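Local coordinates for protein extracellular ligand-binding receptor (Rhodopseudomonas palustris, PDB 4DQD) that binds 3-phenylpyruvic acid between its two lobes and probably serves as the periplasmic solute-binding component of an ABC transporter for lignin-derived aromatic acids, at residues G17-Q22 and A200-V205; Q22-T27 and G285-D290; V69-S74 and P92-A97; K263-F268 and A328-L333. One frame throughout, in Å; residues are numbered along the deposited sequence.

Interaction 1. Residues G17-Q22 and A200-V205; sequences GAALGQ and AGTPAV. With PPY (3-phenylpyruvic acid), chain B.
Ala19 and Leu20, at the start of helix 18-27, face the loop at Ala200-Thr202 across the ligand cleft. The direct contacts are apolar and few. Leu20 CD1 lies 3.7 Å from Gly201 CA and marks the closest approach. Ala19 CB sits 4.2 Å from Gly201 CA. It also faces Thr202, and Ala19 CB is 4.3 Å from Thr202 CG2. Gly201 has a positive phi (72°) and no side chain, and Leu20 CD1 packs directly on its backbone.

The polar link is a water. It accepts from Ala19 N at 3.0 Å and from Thr202 N at 3.2 Å, so one molecule joins the backbones of the two segments.

The third kind of contact runs through 3-phenylpyruvic acid. Leu20 CG stands beside its backbone N (chi1 -65°), and its two methyls divide the work: CD1 meets the loop, while Leu20 CD2 touches ring atom C6' of the ligand at 3.6 Å. Ala200 CB comes from the other segment and lies 3.4 Å from the ligand carboxylate oxygen O1. The ligand is thus touched from both segments, as expected for the closed form of a periplasmic binding protein. Its hydrogen bonds come from Arg175, Thr76 and Ala98, outside the two segments.

Gly17 is the N-cap of helix 18-27, and its O accepts from both Leu20 N and Gly21 N. On the other segment, Ala200 packs on Phe144 of strand 138-144. Residues 200-205 follow strand 194-198 and lead into helix 205-213, with helix 229-235 alongside, touching both Ala19 and Thr202.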
loop_
_atom_site.group_PDB
_atom_site.type_symbol
_atom_site.label_atom_id
_atom_site.label_comp_id
_atom_site.label_asym_id
_atom_site.label_seq_id
_atom_site.Cartn_x
_atom_site.Cartn_y
_atom_site.Cartn_z
ATOM N N GLY A 17 -7.946 9.662 0.355
ATOM C CA GLY A 17 -7.221 8.506 0.874
ATOM C C GLY A 17 -7.841 7.926 2.136
ATOM O O GLY A 17 -7.268 7.022 2.740
ATOM N N ALA A 18 -8.998 8.443 2.546
ATOM C CA ALA A 18 -9.559 8.083 3.854
ATOM C C ALA A 18 -9.739 6.570 4.080
ATOM O O ALA A 18 -9.560 6.086 5.195
ATOM C CB ALA A 18 -10.868 8.811 4.097
ATOM N N ALA A 19 -10.124 5.827 3.047
ATOM C CA ALA A 19 -10.333 4.394 3.239
ATOM C C ALA A 19 -9.022 3.670 3.515
ATOM O O ALA A 19 -9.027 2.532 3.974
ATOM C CB ALA A 19 -11.069 3.764 2.051
ATOM N N LEU A 20 -7.905 4.352 3.264
ATOM C CA LEU A 20 -6.592 3.805 3.600
ATOM C C LEU A 20 -6.104 4.337 4.944
ATOM O O LEU A 20 -5.631 3.573 5.791
ATOM C CB LEU A 20 -5.575 4.131 2.502
ATOM C CG LEU A 20 -5.820 3.492 1.130
ATOM C CD1 LEU A 20 -6.849 4.301 0.332
ATOM C CD2 LEU A 20 -4.517 3.390 0.346
ATOM N N GLY A 21 -6.232 5.648 5.139
ATOM C CA GLY A 21 -5.738 6.293 6.339
ATOM C C GLY A 21 -6.549 6.054 7.602
ATOM O O GLY A 21 -5.987 5.987 8.690
ATOM N N GLN A 22 -7.866 5.948 7.484
ATOM C CA GLN A 22 -8.680 5.710 8.672
ATOM C C GLN A 22 -8.330 4.392 9.375
ATOM O O GLN A 22 -8.152 4.372 10.592
ATOM C CB GLN A 22 -10.172 5.775 8.350
ATOM C CG GLN A 22 -10.721 7.179 8.341
ATOM C CD GLN A 22 -10.851 7.739 9.742
ATOM O OE1 GLN A 22 -11.221 7.024 10.677
ATOM N NE2 GLN A 22 -10.540 9.021 9.900
ATOM N N ALA A 200 -7.360 3.691 -6.107
ATOM C CA ALA A 200 -7.229 3.244 -4.721
ATOM C C ALA A 200 -8.307 3.874 -3.871
ATOM O O ALA A 200 -8.729 5.012 -4.135
ATOM C CB ALA A 200 -5.852 3.610 -4.155
ATOM N N GLY A 201 -8.746 3.145 -2.852
ATOM C CA GLY A 201 -9.740 3.661 -1.933
ATOM C C GLY A 201 -11.101 3.729 -2.598
ATOM O O GLY A 201 -11.329 3.131 -3.650
ATOM N N THR A 202 -12.015 4.444 -1.958
ATOM C CA THR A 202 -13.373 4.539 -2.478
ATOM C C THR A 202 -13.476 5.240 -3.850
ATOM O O THR A 202 -14.415 4.971 -4.591
ATOM C CB THR A 202 -14.345 5.115 -1.433
ATOM O OG1 THR A 202 -13.747 6.244 -0.787
ATOM C CG2 THR A 202 -14.646 4.059 -0.370
ATOM N N PRO A 203 -12.511 6.112 -4.207
ATOM C CA PRO A 203 -12.573 6.641 -5.585
ATOM C C PRO A 203 -12.490 5.580 -6.692
ATOM O O PRO A 203 -12.839 5.884 -7.834
ATOM C CB PRO A 203 -11.341 7.554 -5.658
ATOM C CG PRO A 203 -11.192 8.053 -4.251
ATOM C CD PRO A 203 -11.535 6.856 -3.381
ATOM N N ALA A 204 -12.028 4.372 -6.377
ATOM C CA ALA A 204 -11.906 3.320 -7.389
ATOM C C ALA A 204 -13.258 2.761 -7.825
ATOM O O ALA A 204 -13.353 2.078 -8.846
ATOM C CB ALA A 204 -11.000 2.183 -6.881
ATOM N N VAL A 205 -14.298 3.019 -7.044
ATOM C CA VAL A 205 -15.620 2.509 -7.396
ATOM C C VAL A 205 -16.164 3.189 -8.649
ATOM O O VAL A 205 -16.712 2.525 -9.528
ATOM C CB VAL A 205 -16.640 2.662 -6.247
ATOM C CG1 VAL A 205 -18.034 2.270 -6.720
ATOM C CG2 VAL A 205 -16.230 1.812 -5.041
HETATM C C1 PPY B . -1.879 5.588 -3.686
HETATM O O1 PPY B . -3.133 5.677 -3.800
HETATM O O2 PPY B . -1.094 6.487 -3.987
HETATM C C2 PPY B . -1.304 4.339 -3.209
HETATM O O3 PPY B . -0.087 4.288 -3.004
HETATM C C3 PPY B . -2.341 3.287 -3.075
HETATM C "C1'" PPY B . -1.989 2.096 -2.275
HETATM C "C2'" PPY B . -2.306 0.847 -2.739
HETATM C "C3'" PPY B . -1.967 -0.362 -1.941
HETATM C "C4'" PPY B . -1.351 -0.228 -0.724
HETATM C "C5'" PPY B . -1.031 1.138 -0.225
HETATM C "C6'" PPY B . -1.331 2.247 -0.953
HETATM O O HOH W 1 -10.770 6.462 0.138
#

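Interaction 2. Residues Q22-T27 and G285-D290; sequences QPQSKT and GVHLWD. With 3PY (3-hydroxypyruvic acid), chain E; PPY (3-phenylpyruvic acid), chain B.
Gln24 and Gly285 bring their CA atoms within 4.1 Å where helices 22-27 and 285-290 approach, the axes of these short segments 7.8 Å apart at closest and 45° from parallel. Gly285 has no side chain, which lets Pro23 CB pack 3.5 Å from Gly285 N and Thr27 OG1 lie against Gly285 CA. That hydroxyl turns back to its own helix, and Thr27 OG1 donates to Pro23 O at 2.8 Å, from 32° out of the carbonyl plane. Its rotation is fixed, with CG2 directed to the other helix. There CG2 meets Leu288 CD2. Thr27 CG2 also lies 4.3 Å from Trp289 CE3, at the edge of the ring.

This is glycine-mediated helix packing in a periplasmic binding protein, and it joins two ligand sites. Gln24 runs extended to His287, where Gln24 NE2 is 4.1 Å from His287 CB, with the amide and ring planes 55° apart. Gln24 OE1 bonds Ser74 OG and NE2 bonds Phe284 O. His287 NE2 lies 3.6 Å from C4' of 3-phenylpyruvic acid, while Asn331 bonds its ND1. Leu288 CD2 also rests on Gln24 O. The next residue, Trp289, receives 3-hydroxypyruvic acid over one ring face, with ligand O1 3.4 Å above the plane.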
loop_
_atom_site.group_PDB
_atom_site.type_symbol
_atom_site.label_atom_id
_atom_site.label_comp_id
_atom_site.label_asym_id
_atom_site.label_seq_id
_atom_site.Cartn_x
_atom_site.Cartn_y
_atom_site.Cartn_z
ATOM N N GLN A 22 -7.866 5.948 7.484
ATOM C CA GLN A 22 -8.680 5.710 8.672
ATOM C C GLN A 22 -8.330 4.392 9.375
ATOM O O GLN A 22 -8.152 4.372 10.592
ATOM C CB GLN A 22 -10.172 5.775 8.350
ATOM C CG GLN A 22 -10.721 7.179 8.341
ATOM C CD GLN A 22 -10.851 7.739 9.742
ATOM O OE1 GLN A 22 -11.221 7.024 10.677
ATOM N NE2 GLN A 22 -10.540 9.021 9.900
ATOM N N PRO A 23 -8.227 3.287 8.618
ATOM C CA PRO A 23 -7.795 2.043 9.268
ATOM C C PRO A 23 -6.437 2.184 9.953
ATOM O O PRO A 23 -6.218 1.592 11.018
ATOM C CB PRO A 23 -7.700 1.052 8.099
ATOM C CG PRO A 23 -8.697 1.580 7.092
ATOM C CD PRO A 23 -8.612 3.080 7.207
ATOM N N GLN A 24 -5.534 2.956 9.356
ATOM C CA GLN A 24 -4.227 3.182 9.961
ATOM C C GLN A 24 -4.352 3.962 11.264
ATOM O O GLN A 24 -3.734 3.606 12.278
ATOM C CB GLN A 24 -3.286 3.859 8.956
ATOM C CG GLN A 24 -2.945 2.885 7.831
ATOM C CD GLN A 24 -2.540 3.546 6.536
ATOM O OE1 GLN A 24 -2.420 4.768 6.446
ATOM N NE2 GLN A 24 -2.326 2.726 5.514
ATOM N N SER A 25 -5.180 5.000 11.244
ATOM C CA SER A 25 -5.430 5.789 12.448
ATOM C C SER A 25 -5.951 4.908 13.589
ATOM O O SER A 25 -5.569 5.085 14.755
ATOM C CB SER A 25 -6.430 6.911 12.141
ATOM O OG SER A 25 -6.649 7.714 13.290
ATOM N N LYS A 26 -6.825 3.957 13.258
ATOM C CA LYS A 26 -7.439 3.101 14.274
ATOM C C LYS A 26 -6.500 1.994 14.746
ATOM O O LYS A 26 -6.736 1.362 15.776
ATOM C CB LYS A 26 -8.749 2.505 13.752
ATOM C CG LYS A 26 -9.820 3.566 13.509
ATOM C CD LYS A 26 -11.097 2.967 12.948
ATOM C CE LYS A 26 -12.181 4.022 12.821
ATOM N NZ LYS A 26 -13.332 3.531 12.015
ATOM N N THR A 27 -5.431 1.774 13.991
ATOM C CA THR A 27 -4.440 0.773 14.350
ATOM C C THR A 27 -3.455 1.281 15.415
ATOM O O THR A 27 -2.869 0.486 16.165
ATOM C CB THR A 27 -3.712 0.261 13.076
ATOM O OG1 THR A 27 -4.663 -0.439 12.261
ATOM C CG2 THR A 27 -2.572 -0.710 13.418
ATOM N N GLY A 285 -4.844 -0.920 7.535
ATOM C CA GLY A 285 -4.283 -0.792 8.865
ATOM C C GLY A 285 -3.045 -1.658 9.004
ATOM O O GLY A 285 -2.148 -1.355 9.795
ATOM N N VAL A 286 -2.989 -2.742 8.231
ATOM C CA VAL A 286 -1.885 -3.686 8.376
ATOM C C VAL A 286 -0.604 -3.110 7.802
ATOM O O VAL A 286 0.495 -3.574 8.122
ATOM C CB VAL A 286 -2.203 -5.088 7.764
ATOM C CG1 VAL A 286 -1.652 -5.218 6.341
ATOM C CG2 VAL A 286 -1.645 -6.190 8.669
ATOM N N HIS A 287 -0.726 -2.069 6.982
ATOM C CA HIS A 287 0.486 -1.423 6.486
ATOM C C HIS A 287 1.217 -0.660 7.592
ATOM O O HIS A 287 2.436 -0.515 7.551
ATOM C CB HIS A 287 0.167 -0.536 5.295
ATOM C CG HIS A 287 -0.520 -1.265 4.188
ATOM N ND1 HIS A 287 -0.361 -2.618 3.982
ATOM C CD2 HIS A 287 -1.363 -0.833 3.218
ATOM C CE1 HIS A 287 -1.083 -2.992 2.940
ATOM N NE2 HIS A 287 -1.694 -1.928 2.454
ATOM N N LEU A 288 0.473 -0.199 8.590
ATOM C CA LEU A 288 1.099 0.382 9.784
ATOM C C LEU A 288 1.641 -0.739 10.665
ATOM O O LEU A 288 2.768 -0.687 11.145
ATOM C CB LEU A 288 0.083 1.205 10.578
ATOM C CG LEU A 288 0.567 1.756 11.923
ATOM C CD1 LEU A 288 1.891 2.525 11.790
ATOM C CD2 LEU A 288 -0.505 2.630 12.593
ATOM N N TRP A 289 0.815 -1.762 10.871
ATOM C CA TRP A 289 1.195 -2.897 11.704
ATOM C C TRP A 289 2.495 -3.541 11.211
ATOM O O TRP A 289 3.419 -3.745 12.000
ATOM C CB TRP A 289 0.049 -3.925 11.713
ATOM C CG TRP A 289 0.259 -5.094 12.629
ATOM C CD1 TRP A 289 0.755 -6.324 12.290
ATOM C CD2 TRP A 289 -0.041 -5.152 14.028
ATOM N NE1 TRP A 289 0.780 -7.142 13.395
ATOM C CE2 TRP A 289 0.299 -6.446 14.474
ATOM C CE3 TRP A 289 -0.563 -4.234 14.948
ATOM C CZ2 TRP A 289 0.131 -6.848 15.804
ATOM C CZ3 TRP A 289 -0.725 -4.633 16.268
ATOM C CH2 TRP A 289 -0.373 -5.926 16.684
ATOM N N ASP A 290 2.572 -3.856 9.913
ATOM C CA ASP A 290 3.750 -4.541 9.376
ATOM C C ASP A 290 4.976 -3.620 9.438
ATOM O O ASP A 290 6.104 -4.085 9.634
ATOM C CB ASP A 290 3.541 -4.958 7.910
ATOM C CG ASP A 290 2.740 -6.250 7.732
ATOM O OD1 ASP A 290 2.484 -7.010 8.700
ATOM O OD2 ASP A 290 2.390 -6.514 6.562
HETATM C C1 3PY E . 3.889 -5.734 15.165
HETATM O O1 3PY E . 3.598 -4.996 14.188
HETATM O O2 3PY E . 4.445 -6.854 14.992
HETATM C C2 3PY E . 3.561 -5.254 16.531
HETATM O O3 3PY E . 3.706 -5.988 17.500
HETATM C C3 3PY E . 3.106 -3.852 16.690
HETATM O O4 3PY E . 4.246 -3.097 16.899
HETATM C C1 PPY B . -1.879 5.588 -3.686
HETATM O O1 PPY B . -3.133 5.677 -3.800
HETATM O O2 PPY B . -1.094 6.487 -3.987
HETATM C C2 PPY B . -1.304 4.339 -3.209
HETATM O O3 PPY B . -0.087 4.288 -3.004
HETATM C C3 PPY B . -2.341 3.287 -3.075
HETATM C "C1'" PPY B . -1.989 2.096 -2.275
HETATM C "C2'" PPY B . -2.306 0.847 -2.739
HETATM C "C3'" PPY B . -1.967 -0.362 -1.941
HETATM C "C4'" PPY B . -1.351 -0.228 -0.724
HETATM C "C5'" PPY B . -1.031 1.138 -0.225
HETATM C "C6'" PPY B . -1.331 2.247 -0.953
#

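Interaction 3. Residues V69-S74 and P92-A97; sequences VLIGSS and PLMTMA. With PPY (3-phenylpyruvic acid), chain B.
Leu70 and Leu93 pair side by side in two parallel strands, 69-71 and 93-95. Three backbone hydrogen bonds join the strands and the residues at their ends. Leu70 N donates to Pro92 O at 2.9 Å, nearly in line with the carbonyl. Met94 N donates to Leu70 O at 2.8 Å, in the carbonyl plane. Gly72 N donates to Met94 O from 30° out of the plane of that Met94 carbonyl. Beyond them, Met96 N reaches Ser73 O at 3.1 Å, with a more bent N-H...O angle of 137°.

The side chains alternate between the two faces. Leu70 and Leu93 point the same way, with Leu70 CG 3.7 Å from Leu93 CD1. Ile71 and Met94 share the other face, where Ile71 CG1 lies 3.9 Å from Met94 CG. Met94 and Met96 are selenomethionines. The Ile71 and Met96 side chains cross at about a right angle, with CG2 against SE, and Met96 CE folds over Gly72 CA at 3.8 Å.

Past the strands, a cis peptide precedes Ser73. A water donates to Ser74 O and to Met96 O and bridges the two loops. Both loops then line the 3-phenylpyruvic acid pocket: Met96 O is 3.4 Å from ring atom C5', and Ala97 CB is 3.6 Å from keto oxygen O3. Behind this layer, Asp47 holds Ser73 OG, while Gln24 and Ser12 hold Ser74 OG.

The pair forms a beta-alpha-beta unit with helix 76-88, which covers Leu93. Strand 5-11 continues the sheet beside 69-71, and strand 113-115 beside 93-95. Helices 284-305 and 311-321 cover the face of Ile71 and Met94.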
loop_
_atom_site.group_PDB
_atom_site.type_symbol
_atom_site.label_atom_id
_atom_site.label_comp_id
_atom_site.label_asym_id
_atom_site.label_seq_id
_atom_site.Cartn_x
_atom_site.Cartn_y
_atom_site.Cartn_z
ATOM N N VAL A 69 11.611 7.336 14.439
ATOM C CA VAL A 69 11.165 6.761 13.176
ATOM C C VAL A 69 9.950 7.555 12.728
ATOM O O VAL A 69 9.121 7.931 13.560
ATOM C CB VAL A 69 10.743 5.291 13.348
ATOM C CG1 VAL A 69 10.265 4.703 12.012
ATOM C CG2 VAL A 69 11.901 4.465 13.891
ATOM N N LEU A 70 9.865 7.826 11.426
ATOM C CA LEU A 70 8.669 8.410 10.825
ATOM C C LEU A 70 7.954 7.358 9.977
ATOM O O LEU A 70 8.605 6.575 9.284
ATOM C CB LEU A 70 9.061 9.593 9.934
ATOM C CG LEU A 70 7.942 10.356 9.231
ATOM C CD1 LEU A 70 6.988 10.950 10.262
ATOM C CD2 LEU A 70 8.543 11.454 8.371
ATOM N N ILE A 71 6.624 7.348 10.035
ATOM C CA ILE A 71 5.822 6.403 9.266
ATOM C C ILE A 71 4.776 7.175 8.465
ATOM O O ILE A 71 4.093 8.048 9.007
ATOM C CB ILE A 71 5.125 5.368 10.191
ATOM C CG1 ILE A 71 6.171 4.581 10.997
ATOM C CG2 ILE A 71 4.244 4.423 9.381
ATOM C CD1 ILE A 71 5.555 3.511 11.928
ATOM N N GLY A 72 4.656 6.865 7.180
ATOM C CA GLY A 72 3.656 7.518 6.341
ATOM C C GLY A 72 4.173 7.834 4.949
ATOM O O GLY A 72 5.303 7.491 4.611
ATOM N N SER A 73 3.337 8.438 4.114
ATOM C CA SER A 73 1.910 8.578 4.369
ATOM C C SER A 73 1.173 7.366 3.780
ATOM O O SER A 73 1.759 6.299 3.586
ATOM C CB SER A 73 1.397 9.874 3.724
ATOM O OG SER A 73 0.008 10.076 3.951
ATOM N N SER A 74 -0.111 7.539 3.489
ATOM C CA SER A 74 -0.967 6.442 3.021
ATOM C C SER A 74 -0.959 6.322 1.503
ATOM O O SER A 74 -1.245 5.242 0.956
ATOM C CB SER A 74 -2.415 6.700 3.445
ATOM O OG SER A 74 -2.526 6.909 4.838
ATOM N N PRO A 92 14.798 7.147 9.753
ATOM C CA PRO A 92 14.140 6.171 8.872
ATOM C C PRO A 92 12.666 6.514 8.638
ATOM O O PRO A 92 11.958 6.946 9.555
ATOM C CB PRO A 92 14.280 4.841 9.624
ATOM C CG PRO A 92 14.667 5.207 11.031
ATOM C CD PRO A 92 15.290 6.568 11.016
ATOM N N LEU A 93 12.225 6.324 7.401
ATOM C CA LEU A 93 10.839 6.525 7.012
ATOM C C LEU A 93 10.243 5.198 6.575
ATOM O O LEU A 93 10.748 4.568 5.647
ATOM C CB LEU A 93 10.772 7.491 5.825
ATOM C CG LEU A 93 9.389 7.684 5.194
ATOM C CD1 LEU A 93 8.424 8.327 6.183
ATOM C CD2 LEU A 93 9.499 8.523 3.909
HETATM N N MSE A 94 9.153 4.795 7.218
HETATM C CA MSE A 94 8.412 3.604 6.785
HETATM C C MSE A 94 7.210 4.103 6.028
HETATM O O MSE A 94 6.248 4.555 6.636
HETATM C CB MSE A 94 7.923 2.818 8.008
HETATM C CG MSE A 94 8.947 2.656 9.131
HETATM SE SE MSE A 94 10.635 1.775 8.638
HETATM C CE MSE A 94 9.878 0.031 8.243
ATOM N N THR A 95 7.255 4.057 4.704
ATOM C CA THR A 95 6.115 4.568 3.958
ATOM C C THR A 95 5.041 3.501 3.906
ATOM O O THR A 95 5.344 2.311 3.904
ATOM C CB THR A 95 6.488 5.049 2.544
ATOM O OG1 THR A 95 5.326 5.628 1.926
ATOM C CG2 THR A 95 6.996 3.904 1.674
HETATM N N MSE A 96 3.781 3.927 3.892
HETATM C CA MSE A 96 2.672 2.974 3.827
HETATM C C MSE A 96 2.023 2.939 2.451
HETATM O O MSE A 96 1.009 2.267 2.256
HETATM C CB MSE A 96 1.634 3.259 4.921
HETATM C CG MSE A 96 2.199 3.078 6.318
HETATM SE SE MSE A 96 0.889 3.457 7.705
HETATM C CE MSE A 96 0.677 5.411 7.470
ATOM N N ALA A 97 2.622 3.648 1.493
ATOM C CA ALA A 97 2.089 3.718 0.129
ATOM C C ALA A 97 2.731 2.683 -0.813
ATOM O O ALA A 97 3.584 1.900 -0.391
ATOM C CB ALA A 97 2.234 5.135 -0.420
HETATM C C1 PPY B . -1.879 5.588 -3.686
HETATM O O1 PPY B . -3.133 5.677 -3.800
HETATM O O2 PPY B . -1.094 6.487 -3.987
HETATM C C2 PPY B . -1.304 4.339 -3.209
HETATM O O3 PPY B . -0.087 4.288 -3.004
HETATM C C3 PPY B . -2.341 3.287 -3.075
HETATM C "C1'" PPY B . -1.989 2.096 -2.275
HETATM C "C2'" PPY B . -2.306 0.847 -2.739
HETATM C "C3'" PPY B . -1.967 -0.362 -1.941
HETATM C "C4'" PPY B . -1.351 -0.228 -0.724
HETATM C "C5'" PPY B . -1.031 1.138 -0.225
HETATM C "C6'" PPY B . -1.331 2.247 -0.953
HETATM O O HOH W 2 -1.640 2.994 2.719
#

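Interaction 4. Residues K263-F268 and A328-L333; sequences KVKARF and ALNNGL. With 3PY (3-hydroxypyruvic acid), chain E.
Asn330 keeps CG beside its backbone N (chi1 -73°), and chi2 of -85° turns the amide so that ND2 meets Val264 and OD1 meets Lys265. Val264 has CG1 opposite its carbonyl carbon (chi1 -57°), which puts CG2 between the backbone N and the carbonyl carbon, pointing at the turn.

The amide nitrogen Asn330 ND2 gives a weak hydrogen bond to Val264 O at 3.2 Å. Its stronger polar partner is Asp290. The oxygen Asn330 OD1 lies 3.0 Å from Lys265 CA and 3.3 Å from Lys265 CB. The valine methyls pack alongside: Val264 CG1 is 3.5 Å from Ala328 O, and Val264 CG2 is 3.7 Å from Asn330 OD1. The Val264 and Asn330 side chains lie alongside and run in opposite directions. The type I turn from Leu329 to Gly332 presents Asn330 to the helix.

Arg267, one turn on, serves the second ligand. Arg267 NH1 donates to O2 of 3-hydroxypyruvic acid at 2.8 Å and Arg267 NH2 to its O3 at 3.0 Å. These are two hydrogen bonds from the two terminal nitrogens, with O2 at the guanidinium edge. Thr293 and Glu296 add further bonds to that ligand.

Lys265 runs fully extended away from the turn to a salt bridge with Glu253. The contact joins helix 260-275 to the hairpin of strands 327-329 and 332-334. Helix 284-305 lies against both, through Val286 and Asp290, and helix 248-251 packs on Phe268 and Asn330.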
loop_
_atom_site.group_PDB
_atom_site.type_symbol
_atom_site.label_atom_id
_atom_site.label_comp_id
_atom_site.label_asym_id
_atom_site.label_seq_id
_atom_site.Cartn_x
_atom_site.Cartn_y
_atom_site.Cartn_z
ATOM N N LYS A 263 -1.208 -16.716 10.490
ATOM C CA LYS A 263 -0.709 -16.409 11.824
ATOM C C LYS A 263 -0.449 -14.918 12.009
ATOM O O LYS A 263 -0.861 -14.323 13.006
ATOM C CB LYS A 263 0.580 -17.192 12.089
ATOM C CG LYS A 263 1.170 -16.976 13.470
ATOM C CD LYS A 263 2.527 -17.648 13.569
ATOM C CE LYS A 263 2.684 -18.378 14.884
ATOM N NZ LYS A 263 3.812 -19.350 14.822
ATOM N N VAL A 264 0.237 -14.303 11.052
ATOM C CA VAL A 264 0.544 -12.884 11.196
ATOM C C VAL A 264 -0.698 -12.014 11.040
ATOM O O VAL A 264 -0.755 -10.901 11.574
ATOM C CB VAL A 264 1.672 -12.426 10.259
ATOM C CG1 VAL A 264 2.923 -13.264 10.523
ATOM C CG2 VAL A 264 1.257 -12.523 8.803
ATOM N N LYS A 265 -1.700 -12.530 10.336
ATOM C CA LYS A 265 -2.956 -11.797 10.173
ATOM C C LYS A 265 -3.747 -11.857 11.482
ATOM O O LYS A 265 -4.293 -10.852 11.940
ATOM C CB LYS A 265 -3.786 -12.376 9.013
ATOM C CG LYS A 265 -5.108 -11.650 8.792
ATOM C CD LYS A 265 -5.769 -12.059 7.490
ATOM C CE LYS A 265 -7.040 -11.241 7.252
ATOM N NZ LYS A 265 -7.743 -11.608 5.985
ATOM N N ALA A 266 -3.790 -13.041 12.083
ATOM C CA ALA A 266 -4.501 -13.241 13.342
ATOM C C ALA A 266 -4.000 -12.298 14.437
ATOM O O ALA A 266 -4.803 -11.738 15.183
ATOM C CB ALA A 266 -4.386 -14.696 13.799
ATOM N N ARG A 267 -2.678 -12.144 14.541
ATOM C CA ARG A 267 -2.071 -11.240 15.526
ATOM C C ARG A 267 -2.628 -9.842 15.360
ATOM O O ARG A 267 -3.016 -9.179 16.329
ATOM C CB ARG A 267 -0.559 -11.112 15.308
ATOM C CG ARG A 267 0.308 -12.222 15.800
ATOM C CD ARG A 267 1.772 -11.789 15.681
ATOM N NE ARG A 267 2.180 -10.865 16.742
ATOM C CZ ARG A 267 2.729 -9.668 16.543
ATOM N NH1 ARG A 267 2.922 -9.205 15.314
ATOM N NH2 ARG A 267 3.070 -8.914 17.584
ATOM N N PHE A 268 -2.610 -9.378 14.115
ATOM C CA PHE A 268 -3.062 -8.038 13.809
ATOM C C PHE A 268 -4.552 -7.888 14.084
ATOM O O PHE A 268 -4.978 -6.970 14.779
ATOM C CB PHE A 268 -2.743 -7.695 12.352
ATOM C CG PHE A 268 -3.459 -6.481 11.849
ATOM C CD1 PHE A 268 -3.226 -5.232 12.410
ATOM C CD2 PHE A 268 -4.366 -6.587 10.809
ATOM C CE1 PHE A 268 -3.900 -4.108 11.940
ATOM C CE2 PHE A 268 -5.037 -5.474 10.331
ATOM C CZ PHE A 268 -4.800 -4.228 10.892
ATOM N N ALA A 328 7.900 -13.310 7.312
ATOM C CA ALA A 328 6.531 -13.298 6.838
ATOM C C ALA A 328 5.779 -12.114 7.433
ATOM O O ALA A 328 5.601 -12.008 8.646
ATOM C CB ALA A 328 5.818 -14.613 7.156
ATOM N N LEU A 329 5.354 -11.219 6.549
ATOM C CA LEU A 329 4.486 -10.104 6.907
ATOM C C LEU A 329 3.115 -10.340 6.287
ATOM O O LEU A 329 2.950 -11.202 5.417
ATOM C CB LEU A 329 5.054 -8.798 6.358
ATOM C CG LEU A 329 6.406 -8.368 6.929
ATOM C CD1 LEU A 329 6.893 -7.122 6.190
ATOM C CD2 LEU A 329 6.304 -8.099 8.432
ATOM N N ASN A 330 2.126 -9.571 6.726
ATOM C CA ASN A 330 0.824 -9.629 6.072
ATOM C C ASN A 330 0.934 -9.231 4.607
ATOM O O ASN A 330 0.158 -9.683 3.765
ATOM C CB ASN A 330 -0.150 -8.716 6.802
ATOM C CG ASN A 330 -0.574 -9.288 8.129
ATOM O OD1 ASN A 330 -1.504 -10.091 8.181
ATOM N ND2 ASN A 330 0.115 -8.901 9.211
ATOM N N ASN A 331 1.922 -8.392 4.313
ATOM C CA ASN A 331 2.162 -7.944 2.952
ATOM C C ASN A 331 2.961 -8.906 2.083
ATOM O O ASN A 331 3.073 -8.690 0.876
ATOM C CB ASN A 331 2.862 -6.587 2.972
ATOM C CG ASN A 331 1.886 -5.436 3.063
ATOM O OD1 ASN A 331 1.309 -5.019 2.052
ATOM N ND2 ASN A 331 1.701 -4.901 4.271
ATOM N N GLY A 332 3.498 -9.971 2.675
ATOM C CA GLY A 332 4.224 -10.965 1.903
ATOM C C GLY A 332 5.514 -11.427 2.567
ATOM O O GLY A 332 5.765 -11.120 3.729
ATOM N N LEU A 333 6.336 -12.159 1.816
ATOM C CA LEU A 333 7.596 -12.676 2.349
ATOM C C LEU A 333 8.694 -11.664 2.063
ATOM O O LEU A 333 9.047 -11.441 0.905
ATOM C CB LEU A 333 7.934 -14.019 1.708
ATOM C CG LEU A 333 9.262 -14.633 2.145
ATOM C CD1 LEU A 333 9.233 -14.954 3.628
ATOM C CD2 LEU A 333 9.512 -15.890 1.324
HETATM C C1 3PY E . 3.889 -5.734 15.165
HETATM O O1 3PY E . 3.598 -4.996 14.188
HETATM O O2 3PY E . 4.445 -6.854 14.992
HETATM C C2 3PY E . 3.561 -5.254 16.531
HETATM O O3 3PY E . 3.706 -5.988 17.500
HETATM C C3 3PY E . 3.106 -3.852 16.690
HETATM O O4 3PY E . 4.246 -3.097 16.899
#

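Interactions 1, 2 and 3 are buried, while interaction 4 is only partly so. Interactions 1 and 2 share helix 18-27 and Gln22, and they touch. Interaction 3 meets interaction 1 through Ser74 with Gly21, and interaction 2 through Ser74 with Gln24 and Met96 with Leu288. All three reach 3-phenylpyruvic acid. Interactions 2 and 4 both touch 3-hydroxypyruvic acid and are joined by Asp290 with Asn330 and Asn331. Interaction 4 touches neither 1 nor 3. The chemistry follows the place: a water and sparse apolar contacts at the cleft, close helix packing in interaction 2, regular strand bonds in the sheet, and in interaction 4 one weak amide bond beside an arginine that bonds 3-hydroxypyruvic acid twice.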